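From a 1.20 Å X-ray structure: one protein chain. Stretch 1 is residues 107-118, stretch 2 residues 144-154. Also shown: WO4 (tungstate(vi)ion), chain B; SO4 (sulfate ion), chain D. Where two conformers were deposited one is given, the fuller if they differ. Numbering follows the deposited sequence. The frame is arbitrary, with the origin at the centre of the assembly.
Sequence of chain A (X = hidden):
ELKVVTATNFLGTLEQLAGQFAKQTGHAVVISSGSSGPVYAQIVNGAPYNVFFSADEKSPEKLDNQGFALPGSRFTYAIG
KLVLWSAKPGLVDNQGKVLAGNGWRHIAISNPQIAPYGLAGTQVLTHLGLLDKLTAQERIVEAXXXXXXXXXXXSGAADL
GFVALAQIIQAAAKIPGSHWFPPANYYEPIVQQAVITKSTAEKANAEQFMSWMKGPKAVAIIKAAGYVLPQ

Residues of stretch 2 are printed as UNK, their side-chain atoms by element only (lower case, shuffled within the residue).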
# COMPACT_ATOMS: atom_id res chain seq x y z
N ILE A 107 13.39 12.64 4.49
CA ILE A 107 12.85 11.41 3.92
C ILE A 107 11.41 11.29 4.40
O ILE A 107 11.13 11.36 5.62
CB ILE A 107 13.69 10.18 4.32
CG1 ILE A 107 13.08 8.93 3.67
CG2 ILE A 107 13.87 10.00 5.82
CD1 ILE A 107 14.00 7.72 3.74
N ALA A 108 10.48 11.14 3.47
CA ALA A 108 9.07 10.97 3.78
C ALA A 108 8.79 9.52 4.12
O ALA A 108 9.03 8.62 3.29
CB ALA A 108 8.20 11.43 2.61
N ILE A 109 8.33 9.26 5.34
CA ILE A 109 8.01 7.90 5.77
C ILE A 109 6.62 7.95 6.35
O ILE A 109 6.34 8.74 7.27
CB ILE A 109 9.00 7.31 6.78
CG1 ILE A 109 10.43 7.45 6.24
CG2 ILE A 109 8.63 5.87 7.10
CD1 ILE A 109 11.51 6.80 7.06
N SER A 110 5.72 7.11 5.84
CA SER A 110 4.36 7.13 6.40
C SER A 110 4.41 6.65 7.84
O SER A 110 5.26 5.88 8.27
CB SER A 110 3.36 6.39 5.53
OG SER A 110 3.71 5.06 5.27
N ASN A 111 3.46 7.15 8.63
CA ASN A 111 3.38 6.85 10.06
C ASN A 111 3.31 5.36 10.29
O ASN A 111 2.30 4.77 9.89
CB ASN A 111 2.14 7.59 10.56
CG ASN A 111 1.87 7.41 12.04
OD1 ASN A 111 2.43 6.53 12.68
ND2 ASN A 111 1.03 8.30 12.59
N PRO A 112 4.27 4.74 10.94
CA PRO A 112 4.31 3.30 11.06
C PRO A 112 3.23 2.71 11.93
O PRO A 112 2.93 1.51 11.80
CB PRO A 112 5.72 3.00 11.55
CG PRO A 112 6.08 4.23 12.32
CD PRO A 112 5.51 5.36 11.48
N GLN A 113 2.60 3.53 12.78
CA GLN A 113 1.51 3.04 13.61
C GLN A 113 0.24 2.81 12.80
O GLN A 113 -0.63 2.04 13.24
CB GLN A 113 1.21 4.06 14.72
CG GLN A 113 2.40 4.30 15.64
CD GLN A 113 2.73 3.10 16.49
OE1 GLN A 113 1.83 2.45 17.03
NE2 GLN A 113 4.01 2.79 16.62
N ILE A 114 0.08 3.49 11.67
CA ILE A 114 -1.15 3.40 10.90
C ILE A 114 -1.00 3.00 9.43
O ILE A 114 -2.00 2.65 8.80
CB ILE A 114 -1.92 4.74 10.91
CG1 ILE A 114 -1.09 5.90 10.34
CG2 ILE A 114 -2.46 5.07 12.31
CD1 ILE A 114 -1.87 7.18 10.14
N ALA A 115 0.21 3.06 8.90
CA ALA A 115 0.46 2.80 7.48
C ALA A 115 1.52 1.72 7.38
O ALA A 115 2.70 1.97 7.62
CB ALA A 115 0.91 4.09 6.80
N PRO A 116 1.13 0.52 6.95
CA PRO A 116 2.08 -0.59 6.81
C PRO A 116 3.27 -0.29 5.91
O PRO A 116 4.35 -0.82 6.17
CB PRO A 116 1.21 -1.73 6.28
CG PRO A 116 -0.14 -1.45 6.87
CD PRO A 116 -0.28 0.06 6.77
N TYR A 117 3.15 0.57 4.88
CA TYR A 117 4.34 0.90 4.08
C TYR A 117 5.30 1.78 4.88
O TYR A 117 6.49 1.85 4.59
CB TYR A 117 3.96 1.57 2.75
CG TYR A 117 3.59 0.55 1.69
CD1 TYR A 117 2.32 -0.03 1.71
CD2 TYR A 117 4.49 0.16 0.73
CE1 TYR A 117 1.99 -0.99 0.76
CE2 TYR A 117 4.16 -0.79 -0.21
CZ TYR A 117 2.92 -1.35 -0.20
OH TYR A 117 2.60 -2.28 -1.17
N GLY A 118 4.79 2.49 5.87
CA GLY A 118 5.58 3.26 6.83
C GLY A 118 6.28 2.33 7.81
O GLY A 118 7.46 2.51 8.14
N UNK A 144 0.91 10.89 6.56
CA UNK A 144 -0.23 10.20 7.16
C UNK A 144 -0.70 8.99 6.38
O UNK A 144 -1.62 8.32 6.82
n UNK A 144 -2.93 12.67 6.38
c UNK A 144 -1.39 11.17 7.44
c UNK A 144 -2.02 11.71 6.18
o UNK A 144 -1.74 11.29 5.05
N UNK A 145 -0.01 8.67 5.28
CA UNK A 145 -0.33 7.51 4.45
C UNK A 145 0.83 7.36 3.46
O UNK A 145 1.58 8.33 3.26
c UNK A 145 -1.63 7.72 3.68
o UNK A 145 -1.44 8.63 2.63
N UNK A 146 0.91 6.19 2.81
CA UNK A 146 1.95 6.09 1.77
C UNK A 146 1.55 6.89 0.54
O UNK A 146 2.42 7.33 -0.23
c UNK A 146 3.71 4.58 0.79
c UNK A 146 2.33 4.64 1.47
c UNK A 146 1.32 3.91 0.61
N UNK A 147 0.27 7.15 0.34
CA UNK A 147 -0.18 8.09 -0.69
C UNK A 147 0.46 9.47 -0.45
O UNK A 147 1.01 10.09 -1.37
N UNK A 148 0.44 9.94 0.79
CA UNK A 148 1.07 11.23 1.10
C UNK A 148 2.58 11.14 1.02
O UNK A 148 3.21 12.07 0.49
o UNK A 148 0.93 13.34 5.22
c UNK A 148 0.60 11.74 2.46
n UNK A 148 -0.34 14.58 3.86
c UNK A 148 1.24 13.07 2.84
c UNK A 148 0.61 13.67 4.08
N UNK A 149 3.22 10.05 1.45
CA UNK A 149 4.67 9.92 1.31
C UNK A 149 5.06 10.02 -0.17
O UNK A 149 6.03 10.68 -0.52
c UNK A 149 5.14 8.62 1.92
N UNK A 150 4.28 9.31 -1.00
CA UNK A 150 4.55 9.38 -2.44
C UNK A 150 4.37 10.78 -3.00
O UNK A 150 5.21 11.25 -3.77
c UNK A 150 3.72 8.57 -4.66
n UNK A 150 4.22 8.72 -6.78
c UNK A 150 4.66 8.23 -5.57
n UNK A 150 2.73 9.24 -5.33
c UNK A 150 3.65 8.36 -3.18
c UNK A 150 3.06 9.31 -6.61
N UNK A 151 3.29 11.46 -2.63
CA UNK A 151 3.04 12.83 -3.08
C UNK A 151 4.19 13.76 -2.71
O UNK A 151 4.68 14.56 -3.52
c UNK A 151 1.77 13.38 -2.40
o UNK A 151 1.70 14.77 -2.72
N UNK A 152 4.62 13.67 -1.46
CA UNK A 152 5.71 14.52 -0.98
C UNK A 152 7.00 14.26 -1.71
O UNK A 152 7.78 15.18 -2.00
c UNK A 152 4.76 14.74 1.39
o UNK A 152 5.09 17.10 1.26
c UNK A 152 4.31 16.16 1.15
n UNK A 152 3.04 16.35 0.80
c UNK A 152 5.91 14.28 0.51
N UNK A 153 7.28 12.99 -2.02
CA UNK A 153 8.50 12.66 -2.74
C UNK A 153 8.39 13.05 -4.20
O UNK A 153 9.34 13.58 -4.79
c UNK A 153 10.17 10.82 -3.12
o UNK A 153 8.77 10.79 -1.21
c UNK A 153 8.79 11.15 -2.60
N UNK A 154 7.22 12.83 -4.81
CA UNK A 154 7.03 13.12 -6.23
C UNK A 154 7.19 14.59 -6.58
O UNK A 154 7.59 14.92 -7.70
c UNK A 154 5.67 12.62 -6.70
W WO4 B . -0.88 2.36 3.45
O1 WO4 B . -0.97 4.13 3.32
O2 WO4 B . -1.15 1.61 1.92
O3 WO4 B . 0.71 1.85 4.04
O4 WO4 B . -2.09 1.76 4.59
S SO4 D . -0.68 15.17 -0.04
O1 SO4 D . -1.33 15.88 -1.19
O2 SO4 D . 0.80 15.32 -0.17
O3 SO4 D . -1.06 13.72 -0.06
O4 SO4 D . -1.14 15.78 1.25

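Position 144 carries two carbons, the second bearing one oxygen and one nitrogen: a short amide. Its CA-to-CB bond points away from stretch 1, and the contact is made by backbone, with I114 CD1 3.5 Å from the O of 144. This is N144.

Position 145 has one carbon, then one oxygen, also directed away. The backbone faces stretch 1: S110 CB lies 3.4 Å from the C of 145. A hydroxyl on a single carbon is serine, S145. Its OG accepts from the backbone N of position 148, with 2.9 Å between S145 OG and that N, capping the helix.

Position 146 shows three carbons, branched at CB, with no polar atom. One branch carbon comes within 3.6 Å of Y117 CB. This is valine, V146, and the carbon is CG2.

Position 147 has no side-chain atoms, hence G147; it does not touch stretch 1.

Position 148 has three carbons, the third holding an oxygen and a nitrogen: Q148. It leaves stretch 1 alone. Its OE1 accepts from N144 N at 2.8 Å, and its NE2 donates to sulfate O4 at 3.0 Å.

Position 149 bears one carbon, 4.2 Å from A108 CB when measured from its own CB. It is A149, and its small side chain sits where strand and helix are near, the CA atoms of A108 and A149 being 5.2 Å apart.

Position 150 has one carbon leading to a five-membered ring of three carbons and two nitrogens, pointing away: H150.

Position 151, one carbon then one oxygen, is out of reach of the strand. It is S151, whose OG donates to sulfate O2 at 2.8 Å.

Position 152 has three carbons ending in oxygen and nitrogen. Its CB lies 4.2 Å from A108 CB, but the chain's end leads away. This is Q152; NE2 donates to sulfate O2 at 2.6 Å.

Position 153 branches at CB into one oxygen and one carbon: T153. OG1 donates to A149 O at 2.8 Å and lies 3.9 Å from A108 CB.

Position 154 has a single carbon, out of reach: A154.

The contact works by close packing, without a hydrogen bond between the stretches. The strand runs nearly antiparallel to the helix, at 168°, with alternate residues A108 and S110 turned toward it, and alanine against alanine keeps the approach close. Tungstate supplies a polar link: V146 N donates to O1 at 2.8 Å and Y117 N to O3 at 2.9 Å, so the starts of two helices share one anion.

Stretch 2, residues 144-154: NSVGQAHSQTA
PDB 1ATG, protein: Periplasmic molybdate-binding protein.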